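Local coordinates for protein CaaX farnesyltransferase beta subunit Ram1 (Aspergillus fumigatus, PDB 4L9P) that probably transfers a farnesyl group from farnesyl diphosphate to the cysteine of C-terminal CaaX motifs, as the zinc-binding, peptide-binding beta subunit of a heterodimeric farnesyltransferase, at residues B[100-105]-B[350-355]; B[119-124]-B[409-414]; B[262-267]-B[510-515]; B[217-222]-B[506-511]. All blocks are in the same frame, centred on the assembly; numbering follows the deposited sequence.

Contact 1 (B[100-105]-B[350-355]); sequences KCLPLL and YAPEGG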
loop_
_atom_site.group_PDB
_atom_site.type_symbol
_atom_site.label_atom_id
_atom_site.label_comp_id
_atom_site.label_asym_id
_atom_site.label_seq_id
_atom_site.Cartn_x
_atom_site.Cartn_y
_atom_site.Cartn_z
ATOM N N LYS B 100 19.843 2.503 -15.388
ATOM C CA LYS B 100 20.145 3.580 -14.444
ATOM C C LYS B 100 20.712 3.076 -13.110
ATOM O O LYS B 100 21.582 3.729 -12.492
ATOM C CB LYS B 100 18.907 4.421 -14.162
ATOM C CG LYS B 100 18.457 5.295 -15.335
ATOM C CD LYS B 100 17.178 6.052 -14.974
ATOM C CE LYS B 100 16.652 6.759 -16.239
ATOM N NZ LYS B 100 15.398 7.525 -16.093
ATOM N N CYS B 101 20.255 1.913 -12.673
ATOM C CA CYS B 101 20.711 1.414 -11.376
ATOM C C CYS B 101 22.088 0.793 -11.461
ATOM O O CYS B 101 22.836 0.898 -10.495
ATOM C CB CYS B 101 19.730 0.358 -10.868
ATOM S SG CYS B 101 18.186 1.013 -10.247
ATOM N N LEU B 102 22.486 0.202 -12.584
ATOM C CA LEU B 102 23.748 -0.594 -12.619
ATOM C C LEU B 102 25.000 0.175 -12.223
ATOM O O LEU B 102 25.751 -0.323 -11.417
ATOM C CB LEU B 102 23.909 -1.358 -13.957
ATOM C CG LEU B 102 23.052 -2.631 -14.026
ATOM C CD1 LEU B 102 23.023 -3.124 -15.442
ATOM C CD2 LEU B 102 23.624 -3.714 -13.076
ATOM N N PRO B 103 25.200 1.401 -12.735
ATOM C CA PRO B 103 26.464 2.079 -12.313
ATOM C C PRO B 103 26.442 2.396 -10.837
ATOM O O PRO B 103 27.495 2.465 -10.179
ATOM C CB PRO B 103 26.485 3.378 -13.116
ATOM C CG PRO B 103 25.193 3.414 -13.852
ATOM C CD PRO B 103 24.528 2.085 -13.846
ATOM N N LEU B 104 25.265 2.684 -10.283
ATOM C CA LEU B 104 25.153 2.975 -8.850
ATOM C C LEU B 104 25.348 1.699 -8.017
ATOM O O LEU B 104 26.065 1.738 -6.982
ATOM C CB LEU B 104 23.786 3.607 -8.592
ATOM C CG LEU B 104 23.610 5.007 -9.220
ATOM C CD1 LEU B 104 22.109 5.293 -9.329
ATOM C CD2 LEU B 104 24.249 6.051 -8.359
ATOM N N LEU B 105 24.729 0.582 -8.409
ATOM C CA LEU B 105 24.984 -0.678 -7.726
ATOM C C LEU B 105 26.476 -1.046 -7.685
ATOM O O LEU B 105 26.970 -1.551 -6.674
ATOM C CB LEU B 105 24.205 -1.818 -8.392
ATOM C CG LEU B 105 22.663 -1.677 -8.178
ATOM C CD1 LEU B 105 22.015 -2.510 -9.275
ATOM C CD2 LEU B 105 22.279 -2.168 -6.755
ATOM N N TYR B 350 13.438 -7.609 -7.045
ATOM C CA TYR B 350 14.116 -7.843 -8.358
ATOM C C TYR B 350 15.642 -7.850 -8.191
ATOM O O TYR B 350 16.165 -7.226 -7.274
ATOM C CB TYR B 350 13.782 -6.681 -9.324
ATOM C CG TYR B 350 12.308 -6.539 -9.696
ATOM C CD1 TYR B 350 11.335 -7.476 -9.347
ATOM C CD2 TYR B 350 11.973 -5.466 -10.472
ATOM C CE1 TYR B 350 9.970 -7.276 -9.765
ATOM C CE2 TYR B 350 10.622 -5.256 -10.871
ATOM C CZ TYR B 350 9.673 -6.153 -10.487
ATOM O OH TYR B 350 8.336 -6.008 -10.861
ATOM N N ALA B 351 16.306 -8.502 -9.125
ATOM C CA ALA B 351 17.784 -8.345 -9.284
ATOM C C ALA B 351 17.978 -7.927 -10.717
ATOM O O ALA B 351 17.252 -8.400 -11.577
ATOM C CB ALA B 351 18.515 -9.664 -9.002
ATOM N N PRO B 352 18.935 -7.021 -11.006
ATOM C CA PRO B 352 19.989 -6.602 -10.074
ATOM C C PRO B 352 19.602 -5.452 -9.145
ATOM O O PRO B 352 20.368 -5.130 -8.234
ATOM C CB PRO B 352 21.143 -6.119 -11.042
ATOM C CG PRO B 352 20.325 -5.610 -12.239
ATOM C CD PRO B 352 19.205 -6.629 -12.401
ATOM N N GLU B 353 18.448 -4.774 -9.347
ATOM C CA GLU B 353 18.187 -3.583 -8.536
ATOM C C GLU B 353 18.230 -3.849 -7.041
ATOM O O GLU B 353 18.753 -3.009 -6.295
ATOM C CB GLU B 353 16.754 -3.030 -8.848
ATOM C CG GLU B 353 16.516 -2.667 -10.308
ATOM C CD GLU B 353 15.824 -3.787 -11.073
ATOM O OE1 GLU B 353 16.388 -4.894 -11.205
ATOM O OE2 GLU B 353 14.701 -3.546 -11.565
ATOM N N GLY B 354 17.656 -4.969 -6.588
ATOM C CA GLY B 354 17.638 -5.359 -5.184
ATOM C C GLY B 354 16.431 -4.845 -4.424
ATOM O O GLY B 354 16.169 -5.390 -3.352
ATOM N N GLY B 355 15.767 -3.782 -4.900
ATOM C CA GLY B 355 14.584 -3.282 -4.211
ATOM C C GLY B 355 13.296 -3.998 -4.575
ATOM O O GLY B 355 13.293 -5.045 -5.250
#
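L102 and L105, one helical turn's reach apart on helix 89-105, close on P352 with their methyl groups. CD2 of L102 comes to 3.9 Å from P352 CG, the leucine side chain crossing the pyrrolidine ring at about a right angle, while L105 CD1 lies 4.1 Å from P352 CB. The peptide bond before P352 is cis, within the bend of the loop 350-355. V98, a turn earlier on the same helix, also touches P352.

A second set of contacts is carbon against carbonyl oxygen. L105 straddles two backbone groups: CD1 approaches P352 O at 3.3 Å and CD2 lies 3.7 Å from E353 O.

The third kind involves sulphur, C101 SG resting 4.0 Å from E353 CG. Beyond CG the glutamate bends (chi2 97°), and OE2 accepts a hydrogen bond from Q94 NE2 farther back on helix 89-105, tying this buried carboxylate to the same helix that packs on its stem. C101 and L105 also touch C413 of helix 403-413; helix 89-105 thus packs on both the loop 350-355 and a helix of the alpha-alpha toroid, the fold of prenyltransferase beta subunits.

Contact 2 (B[119-124]-B[409-414]); sequences YGIPAL and YILSCC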
loop_
_atom_site.group_PDB
_atom_site.type_symbol
_atom_site.label_atom_id
_atom_site.label_comp_id
_atom_site.label_asym_id
_atom_site.label_seq_id
_atom_site.Cartn_x
_atom_site.Cartn_y
_atom_site.Cartn_z
ATOM N N TYR B 119 31.485 -4.535 1.298
ATOM C CA TYR B 119 30.551 -5.098 0.319
ATOM C C TYR B 119 30.372 -4.137 -0.855
ATOM O O TYR B 119 29.518 -4.419 -1.733
ATOM C CB TYR B 119 29.162 -5.320 0.972
ATOM C CG TYR B 119 29.143 -6.465 1.957
ATOM C CD1 TYR B 119 29.139 -7.812 1.507
ATOM C CD2 TYR B 119 29.138 -6.223 3.353
ATOM C CE1 TYR B 119 29.112 -8.873 2.422
ATOM C CE2 TYR B 119 29.108 -7.266 4.259
ATOM C CZ TYR B 119 29.086 -8.583 3.795
ATOM O OH TYR B 119 29.059 -9.638 4.702
ATOM N N GLY B 120 31.155 -3.067 -0.923
ATOM C CA GLY B 120 31.129 -2.173 -2.068
ATOM C C GLY B 120 30.006 -1.147 -1.984
ATOM O O GLY B 120 29.698 -0.521 -3.005
ATOM N N ILE B 121 29.427 -0.944 -0.804
ATOM C CA ILE B 121 28.202 -0.127 -0.687
ATOM C C ILE B 121 28.519 1.204 0.030
ATOM O O ILE B 121 29.266 1.217 1.039
ATOM C CB ILE B 121 27.195 -0.878 0.150
ATOM C CG1 ILE B 121 26.868 -2.220 -0.526
ATOM C CG2 ILE B 121 25.890 -0.018 0.339
ATOM C CD1 ILE B 121 25.961 -3.135 0.301
ATOM N N PRO B 122 28.079 2.332 -0.490
ATOM C CA PRO B 122 28.332 3.609 0.190
ATOM C C PRO B 122 27.672 3.714 1.553
ATOM O O PRO B 122 26.620 3.131 1.831
ATOM C CB PRO B 122 27.789 4.668 -0.795
ATOM C CG PRO B 122 26.878 3.918 -1.697
ATOM C CD PRO B 122 27.258 2.469 -1.702
ATOM N N ALA B 123 28.270 4.500 2.418
ATOM C CA ALA B 123 27.656 4.799 3.699
ATOM C C ALA B 123 26.309 5.484 3.551
ATOM O O ALA B 123 26.071 6.256 2.599
ATOM C CB ALA B 123 28.590 5.796 4.466
ATOM N N LEU B 124 25.486 5.300 4.549
ATOM C CA LEU B 124 24.301 6.150 4.709
ATOM C C LEU B 124 24.805 7.572 5.006
ATOM O O LEU B 124 25.571 7.795 5.978
ATOM C CB LEU B 124 23.443 5.611 5.848
ATOM C CG LEU B 124 22.145 6.411 6.095
ATOM C CD1 LEU B 124 21.173 6.365 4.899
ATOM C CD2 LEU B 124 21.450 5.985 7.395
ATOM N N TYR B 409 19.940 -1.615 -2.797
ATOM C CA TYR B 409 19.136 -0.670 -3.507
ATOM C C TYR B 409 18.996 0.637 -2.754
ATOM O O TYR B 409 19.144 1.700 -3.321
ATOM C CB TYR B 409 17.745 -1.287 -3.709
ATOM C CG TYR B 409 16.860 -0.424 -4.637
ATOM C CD1 TYR B 409 17.270 -0.123 -5.964
ATOM C CD2 TYR B 409 15.737 0.250 -4.092
ATOM C CE1 TYR B 409 16.543 0.740 -6.743
ATOM C CE2 TYR B 409 14.949 1.103 -4.899
ATOM C CZ TYR B 409 15.406 1.394 -6.182
ATOM O OH TYR B 409 14.714 2.280 -6.972
ATOM N N ILE B 410 18.749 0.585 -1.451
ATOM C CA ILE B 410 18.581 1.842 -0.717
ATOM C C ILE B 410 19.870 2.649 -0.657
ATOM O O ILE B 410 19.875 3.846 -1.014
ATOM C CB ILE B 410 18.107 1.519 0.721
ATOM C CG1 ILE B 410 16.675 0.895 0.708
ATOM C CG2 ILE B 410 18.133 2.807 1.604
ATOM C CD1 ILE B 410 16.290 0.274 2.030
ATOM N N LEU B 411 20.971 2.010 -0.250
ATOM C CA LEU B 411 22.201 2.795 -0.040
ATOM C C LEU B 411 22.918 3.133 -1.336
ATOM O O LEU B 411 23.504 4.257 -1.432
ATOM C CB LEU B 411 23.154 2.068 0.926
ATOM C CG LEU B 411 22.608 1.964 2.343
ATOM C CD1 LEU B 411 23.616 1.127 3.247
ATOM C CD2 LEU B 411 22.366 3.363 2.965
ATOM N N SER B 412 22.941 2.206 -2.299
ATOM C CA SER B 412 23.662 2.468 -3.565
ATOM C C SER B 412 22.835 3.281 -4.539
ATOM O O SER B 412 23.406 4.084 -5.312
ATOM C CB SER B 412 24.112 1.183 -4.265
ATOM O OG SER B 412 25.018 0.432 -3.451
ATOM N N CYS B 413 21.477 3.116 -4.524
ATOM C CA CYS B 413 20.662 3.676 -5.598
ATOM C C CYS B 413 19.712 4.767 -5.165
ATOM O O CYS B 413 19.279 5.572 -6.024
ATOM C CB CYS B 413 19.822 2.601 -6.297
ATOM S SG CYS B 413 20.821 1.340 -7.117
ATOM N N CYS B 414 19.333 4.832 -3.878
ATOM C CA CYS B 414 18.236 5.759 -3.495
ATOM C C CYS B 414 18.724 6.967 -2.727
ATOM O O CYS B 414 17.899 7.775 -2.297
ATOM C CB CYS B 414 17.186 5.037 -2.650
ATOM S SG CYS B 414 16.268 3.795 -3.615
HETATM O O HOH W 1 27.570 0.599 -4.528
#
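The pyrrolidine ring of P122 meets the end of helix 403-413 with its CG and CD atoms. P122 CG lies 3.4 Å from L411 O, and CD lies 3.5 Å from S412 OG, so the ring carbons rest on the polar atoms of two successive helical residues. L411 O itself accepts a hydrogen bond from Q415 NE2, whose amide also reaches A123 O.

L411 carries the largest share of the apolar contact. Its CB is pressed against I121 CG2 at 3.5 Å, closer than two carbons normally pack, and its CD1 is also close to that methyl. I121 CG2 takes this place because it stands anti to the backbone N, while CG1 (chi1 -60°) is beside it. At the other branch, L411 CD2 meets L124 CD1 at 3.8 Å. Both I121 and L124 cross the L411 side chain at about a right angle. L411 and L124 also touch helix 431-444, through L441 and L438 respectively, so the extended loop 119-124 lies against two helices of the alpha-alpha toroid just before helix 126-135 begins.

A water supplies the polar link between the two segments. It lies 2.8 Å from G120 O, to which it can donate, and is hydrogen-bonded to S412 OG, also at 2.8 Å. Outside the pair, D489 OD1 takes the N-H of L124 and N117 OD1 that of I121, anchoring both backbone positions.

Contact 3 (B[262-267]-B[510-515]); sequences ALLDLP and VWFENQ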
loop_
_atom_site.group_PDB
_atom_site.type_symbol
_atom_site.label_atom_id
_atom_site.label_comp_id
_atom_site.label_asym_id
_atom_site.label_seq_id
_atom_site.Cartn_x
_atom_site.Cartn_y
_atom_site.Cartn_z
ATOM N N ALA B 262 -6.275 2.044 18.148
ATOM C CA ALA B 262 -5.416 1.319 19.086
ATOM C C ALA B 262 -4.530 2.263 19.891
ATOM O O ALA B 262 -4.425 2.133 21.119
ATOM C CB ALA B 262 -4.499 0.339 18.340
ATOM N N LEU B 263 -3.860 3.211 19.224
ATOM C CA LEU B 263 -2.916 4.028 19.987
ATOM C C LEU B 263 -3.630 4.972 20.990
ATOM O O LEU B 263 -3.018 5.361 21.972
ATOM C CB LEU B 263 -2.029 4.866 19.049
ATOM C CG LEU B 263 -1.060 4.002 18.267
ATOM C CD1 LEU B 263 -0.296 4.917 17.232
ATOM C CD2 LEU B 263 -0.028 3.324 19.166
ATOM N N LEU B 264 -4.885 5.361 20.734
ATOM C CA LEU B 264 -5.649 6.236 21.627
ATOM C C LEU B 264 -6.522 5.416 22.612
ATOM O O LEU B 264 -7.282 6.002 23.384
ATOM C CB LEU B 264 -6.547 7.166 20.808
ATOM C CG LEU B 264 -5.778 8.119 19.853
ATOM C CD1 LEU B 264 -6.850 9.017 19.214
ATOM C CD2 LEU B 264 -4.620 8.906 20.462
ATOM N N ASP B 265 -6.397 4.085 22.593
ATOM C CA ASP B 265 -7.207 3.165 23.410
ATOM C C ASP B 265 -8.700 3.572 23.336
ATOM O O ASP B 265 -9.367 3.776 24.370
ATOM C CB ASP B 265 -6.724 3.165 24.864
ATOM C CG ASP B 265 -7.437 2.099 25.709
ATOM O OD1 ASP B 265 -7.768 1.033 25.101
ATOM O OD2 ASP B 265 -7.726 2.347 26.938
ATOM N N LEU B 266 -9.228 3.704 22.130
ATOM C CA LEU B 266 -10.637 4.037 22.033
ATOM C C LEU B 266 -11.491 2.827 22.356
ATOM O O LEU B 266 -11.051 1.680 22.244
ATOM C CB LEU B 266 -10.992 4.475 20.604
ATOM C CG LEU B 266 -10.189 5.704 20.125
ATOM C CD1 LEU B 266 -10.640 6.131 18.720
ATOM C CD2 LEU B 266 -10.273 6.897 21.121
ATOM N N PRO B 267 -12.747 3.052 22.764
ATOM C CA PRO B 267 -13.588 1.882 23.009
ATOM C C PRO B 267 -13.799 1.043 21.762
ATOM O O PRO B 267 -13.967 1.579 20.662
ATOM C CB PRO B 267 -14.942 2.520 23.442
ATOM C CG PRO B 267 -14.593 3.855 23.966
ATOM C CD PRO B 267 -13.427 4.326 23.060
ATOM N N VAL B 510 -0.121 3.438 26.644
ATOM C CA VAL B 510 -0.230 3.257 28.080
ATOM C C VAL B 510 -0.793 4.512 28.723
ATOM O O VAL B 510 -1.630 4.417 29.644
ATOM C CB VAL B 510 1.144 2.897 28.672
ATOM C CG1 VAL B 510 1.104 2.982 30.240
ATOM C CG2 VAL B 510 1.552 1.491 28.235
ATOM N N TRP B 511 -0.403 5.683 28.231
ATOM C CA TRP B 511 -0.971 6.924 28.771
ATOM C C TRP B 511 -2.484 6.943 28.599
ATOM O O TRP B 511 -3.245 7.261 29.545
ATOM C CB TRP B 511 -0.346 8.182 28.132
ATOM C CG TRP B 511 -0.759 9.490 28.831
ATOM C CD1 TRP B 511 -0.161 10.045 29.965
ATOM C CD2 TRP B 511 -1.838 10.382 28.486
ATOM N NE1 TRP B 511 -0.786 11.218 30.301
ATOM C CE2 TRP B 511 -1.835 11.435 29.437
ATOM C CE3 TRP B 511 -2.805 10.388 27.487
ATOM C CZ2 TRP B 511 -2.749 12.494 29.383
ATOM C CZ3 TRP B 511 -3.723 11.437 27.442
ATOM C CH2 TRP B 511 -3.689 12.467 28.378
ATOM N N PHE B 512 -2.929 6.595 27.394
ATOM C CA PHE B 512 -4.365 6.614 27.162
ATOM C C PHE B 512 -5.114 5.540 27.921
ATOM O O PHE B 512 -6.232 5.800 28.398
ATOM C CB PHE B 512 -4.687 6.579 25.659
ATOM C CG PHE B 512 -4.571 7.928 25.010
ATOM C CD1 PHE B 512 -5.497 8.903 25.276
ATOM C CD2 PHE B 512 -3.515 8.238 24.189
ATOM C CE1 PHE B 512 -5.376 10.183 24.721
ATOM C CE2 PHE B 512 -3.384 9.527 23.652
ATOM C CZ PHE B 512 -4.341 10.481 23.894
ATOM N N GLU B 513 -4.515 4.353 28.066
ATOM C CA GLU B 513 -5.120 3.303 28.890
ATOM C C GLU B 513 -5.404 3.753 30.310
ATOM O O GLU B 513 -6.332 3.242 30.972
ATOM C CB GLU B 513 -4.227 2.062 28.945
ATOM C CG GLU B 513 -4.366 1.215 27.729
ATOM C CD GLU B 513 -3.545 -0.084 27.852
ATOM O OE1 GLU B 513 -2.901 -0.369 28.901
ATOM O OE2 GLU B 513 -3.596 -0.880 26.922
ATOM N N ASN B 514 -4.589 4.689 30.779
ATOM C CA ASN B 514 -4.718 5.163 32.139
ATOM C C ASN B 514 -5.565 6.405 32.280
ATOM O O ASN B 514 -5.713 6.972 33.381
ATOM C CB ASN B 514 -3.335 5.358 32.743
ATOM C CG ASN B 514 -2.747 4.069 33.148
ATOM O OD1 ASN B 514 -3.147 3.472 34.142
ATOM N ND2 ASN B 514 -1.775 3.631 32.423
ATOM N N GLN B 515 -6.150 6.845 31.171
ATOM C CA GLN B 515 -7.095 7.970 31.233
ATOM C C GLN B 515 -8.522 7.460 31.100
ATOM O O GLN B 515 -8.848 6.646 30.204
ATOM C CB GLN B 515 -6.874 8.990 30.122
ATOM C CG GLN B 515 -5.425 9.444 29.913
ATOM C CD GLN B 515 -4.725 9.888 31.186
ATOM O OE1 GLN B 515 -5.215 10.767 31.901
ATOM N NE2 GLN B 515 -3.541 9.291 31.464
HETATM O O HOH W 2 -8.624 4.525 27.994
#
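F512 packs its ring against L264 at the end of helix 251-263, where a helix of the alpha-alpha toroid terminates in a Schellman motif beside the C-terminal helix 502-513. The two side chains lie next to each other and point the same way, with L264 CD2 3.5 Å from F512 CE2. Closer to the backbone, L264 CA makes an off-centre CH-pi contact with the ring, 4.3 Å from its centroid. L264 O lies 3.5 Å from F512 CB, but its hydrogen bond comes from R224 NH2 of helix 224-234.

D265 provides the second group of contacts. Its phi is positive (46°), as the Schellman turn requires, and CG, anti to the backbone N, carries the carboxylate to E513. OD2 is 3.4 Å from E513 CA and close to E513 CG, where the two acidic side chains cross at about a right angle. A water bridges the side chain to the helix end, 2.6 Å from D265 OD2 and 2.7 Å from F512 O, and can donate to either.

Charges from farther out probably ease the meeting of the two acids. K458 makes a salt bridge with D265 OD2, and R509 NE does so with E513 OE2, an oxygen that S456 OG also reaches. The F512 ring has W511 CE3 over the centre of one of its faces, within the same helix. The indole, which has F512 CE1 at its edge, carries Q515 NE2 over one face, 3.4 Å above its centre, while that nitrogen hydrogen-bonds to W511 O at 2.8 Å.

Contact 4 (B[217-222]-B[506-511]); sequences EAFKLI and EDIRVW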
loop_
_atom_site.group_PDB
_atom_site.type_symbol
_atom_site.label_atom_id
_atom_site.label_comp_id
_atom_site.label_asym_id
_atom_site.label_seq_id
_atom_site.Cartn_x
_atom_site.Cartn_y
_atom_site.Cartn_z
ATOM N N GLU B 217 1.132 17.211 27.238
ATOM C CA GLU B 217 0.445 18.289 26.536
ATOM C C GLU B 217 0.057 17.913 25.123
ATOM O O GLU B 217 -1.072 18.189 24.649
ATOM C CB GLU B 217 1.256 19.585 26.575
ATOM C CG GLU B 217 1.442 20.052 28.034
ATOM C CD GLU B 217 0.116 20.253 28.790
ATOM O OE1 GLU B 217 -0.796 20.924 28.236
ATOM O OE2 GLU B 217 -0.022 19.746 29.942
ATOM N N ALA B 218 0.974 17.230 24.448
ATOM C CA ALA B 218 0.660 16.769 23.102
ATOM C C ALA B 218 -0.445 15.714 23.157
ATOM O O ALA B 218 -1.347 15.715 22.296
ATOM C CB ALA B 218 1.906 16.217 22.410
ATOM N N PHE B 219 -0.356 14.773 24.102
ATOM C CA PHE B 219 -1.376 13.715 24.165
ATOM C C PHE B 219 -2.759 14.327 24.475
ATOM O O PHE B 219 -3.797 13.877 23.974
ATOM C CB PHE B 219 -1.062 12.696 25.256
ATOM C CG PHE B 219 0.178 11.863 25.010
ATOM C CD1 PHE B 219 0.828 11.821 23.779
ATOM C CD2 PHE B 219 0.706 11.099 26.044
ATOM C CE1 PHE B 219 1.991 10.994 23.592
ATOM C CE2 PHE B 219 1.836 10.296 25.850
ATOM C CZ PHE B 219 2.492 10.278 24.654
ATOM N N LYS B 220 -2.753 15.370 25.291
ATOM C CA LYS B 220 -3.993 16.031 25.705
ATOM C C LYS B 220 -4.682 16.797 24.577
ATOM O O LYS B 220 -5.854 17.106 24.678
ATOM C CB LYS B 220 -3.729 16.978 26.895
ATOM C CG LYS B 220 -3.640 16.226 28.206
ATOM C CD LYS B 220 -3.095 17.114 29.329
ATOM C CE LYS B 220 -3.730 18.446 29.457
ATOM N NZ LYS B 220 -3.113 19.047 30.718
ATOM N N LEU B 221 -3.980 17.103 23.493
ATOM C CA LEU B 221 -4.602 17.930 22.480
ATOM C C LEU B 221 -5.752 17.188 21.808
ATOM O O LEU B 221 -6.760 17.778 21.402
ATOM C CB LEU B 221 -3.544 18.434 21.518
ATOM C CG LEU B 221 -3.093 17.648 20.328
ATOM C CD1 LEU B 221 -4.156 17.795 19.202
ATOM C CD2 LEU B 221 -1.778 18.215 19.870
ATOM N N ILE B 222 -5.593 15.884 21.664
ATOM C CA ILE B 222 -6.596 15.089 20.960
ATOM C C ILE B 222 -7.921 14.997 21.721
ATOM O O ILE B 222 -7.931 14.623 22.881
ATOM C CB ILE B 222 -6.081 13.665 20.696
ATOM C CG1 ILE B 222 -4.720 13.693 19.966
ATOM C CG2 ILE B 222 -7.213 12.850 19.978
ATOM C CD1 ILE B 222 -3.845 12.389 20.094
ATOM N N GLU B 506 4.334 2.515 22.669
ATOM C CA GLU B 506 4.019 2.040 24.003
ATOM C C GLU B 506 3.564 3.193 24.887
ATOM O O GLU B 506 2.551 3.084 25.600
ATOM C CB GLU B 506 5.275 1.353 24.673
ATOM C CG GLU B 506 5.153 1.199 26.231
ATOM C CD GLU B 506 6.429 0.686 26.993
ATOM O OE1 GLU B 506 7.490 0.393 26.423
ATOM O OE2 GLU B 506 6.343 0.574 28.229
ATOM N N ASP B 507 4.327 4.286 24.886
ATOM C CA ASP B 507 4.059 5.362 25.822
ATOM C C ASP B 507 2.685 5.991 25.570
ATOM O O ASP B 507 1.946 6.308 26.522
ATOM C CB ASP B 507 5.106 6.466 25.719
ATOM C CG ASP B 507 6.424 6.120 26.405
ATOM O OD1 ASP B 507 6.491 5.105 27.138
ATOM O OD2 ASP B 507 7.379 6.885 26.151
ATOM N N ILE B 508 2.310 6.199 24.300
ATOM C CA ILE B 508 1.027 6.805 24.051
ATOM C C ILE B 508 -0.108 5.862 24.417
ATOM O O ILE B 508 -1.082 6.298 25.032
ATOM C CB ILE B 508 0.929 7.345 22.607
ATOM C CG1 ILE B 508 -0.308 8.277 22.480
ATOM C CG2 ILE B 508 0.886 6.191 21.575
ATOM C CD1 ILE B 508 -0.340 9.056 21.120
ATOM N N ARG B 509 0.013 4.596 24.058
ATOM C CA ARG B 509 -1.051 3.624 24.385
ATOM C C ARG B 509 -1.236 3.526 25.909
ATOM O O ARG B 509 -2.374 3.530 26.401
ATOM C CB ARG B 509 -0.675 2.230 23.830
ATOM C CG ARG B 509 -1.565 1.086 24.309
ATOM C CD ARG B 509 -3.017 1.193 23.826
ATOM N NE ARG B 509 -3.756 0.073 24.360
ATOM C CZ ARG B 509 -4.843 -0.475 23.828
ATOM N NH1 ARG B 509 -5.359 -0.024 22.680
ATOM N NH2 ARG B 509 -5.415 -1.526 24.462
ATOM N N VAL B 510 -0.121 3.438 26.644
ATOM C CA VAL B 510 -0.230 3.257 28.080
ATOM C C VAL B 510 -0.793 4.512 28.723
ATOM O O VAL B 510 -1.630 4.417 29.644
ATOM C CB VAL B 510 1.144 2.897 28.672
ATOM C CG1 VAL B 510 1.104 2.982 30.240
ATOM C CG2 VAL B 510 1.552 1.491 28.235
ATOM N N TRP B 511 -0.403 5.683 28.231
ATOM C CA TRP B 511 -0.971 6.924 28.771
ATOM C C TRP B 511 -2.484 6.943 28.599
ATOM O O TRP B 511 -3.245 7.261 29.545
ATOM C CB TRP B 511 -0.346 8.182 28.132
ATOM C CG TRP B 511 -0.759 9.490 28.831
ATOM C CD1 TRP B 511 -0.161 10.045 29.965
ATOM C CD2 TRP B 511 -1.838 10.382 28.486
ATOM N NE1 TRP B 511 -0.786 11.218 30.301
ATOM C CE2 TRP B 511 -1.835 11.435 29.437
ATOM C CE3 TRP B 511 -2.805 10.388 27.487
ATOM C CZ2 TRP B 511 -2.749 12.494 29.383
ATOM C CZ3 TRP B 511 -3.723 11.437 27.442
ATOM C CH2 TRP B 511 -3.689 12.467 28.378
#
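F219 of helix 216-221 packs between W511 and I508 of helix 502-513. Its CB starts over the face of the indole, 3.8 Å from the centroid of the six-membered ring, a CH-pi contact. With CG anti to the carbonyl carbon (chi1 -67°), the phenyl ring continues past the indole, the two side chains running in opposite senses. CD2 lies over the indole face near its rim, 3.5 Å from W511 CG, and CE2 follows at 3.8 Å from W511 CB. The phenyl plane makes 54° with that of the five-membered ring. CZ, at the tip, rests against I508 CA and CB. Returning along the other edge, CE1 and CD1 lie 3.7 and 3.9 Å from I508 CG1, which sits over one face of the phenyl ring.

Beside F219, K220 CG meets W511 CH2 at 3.8 Å, but its ammonium turns back to E217 OE2 in a salt bridge on the same helix. I210 of helix 200-213 also touches F219.

The helix axes stay 11.3 Å apart at 60°, with the aromatic groups lying between them. Since carbon-to-carbon and CH-pi contacts dominate, helices 216-221 and 502-513 are probably held together here by shape and dispersion.

In the fold
The four contacts form two clusters. Contacts 1 and 2 have centres 10 Å apart and touch, E353 O of the loop 350-355 packing on the Y409 ring of helix 403-413. Contacts 3 and 4, 8 Å apart, share V510 and W511 and both use helix 502-513; R509 of contact 4 also reaches A262 O of contact 3. Contact 3 lies across the chain's centre from contacts 1 and 2, about 44 and 40 Å away between centres. Along the chain the first partners come in the order 100-105, 119-124, 217-222 and 262-267, and their mates follow in the order 350-355, 409-414 and 506-515. Parts of the chain more than 240 residues apart are thus joined on both flanks of the alpha-alpha toroid.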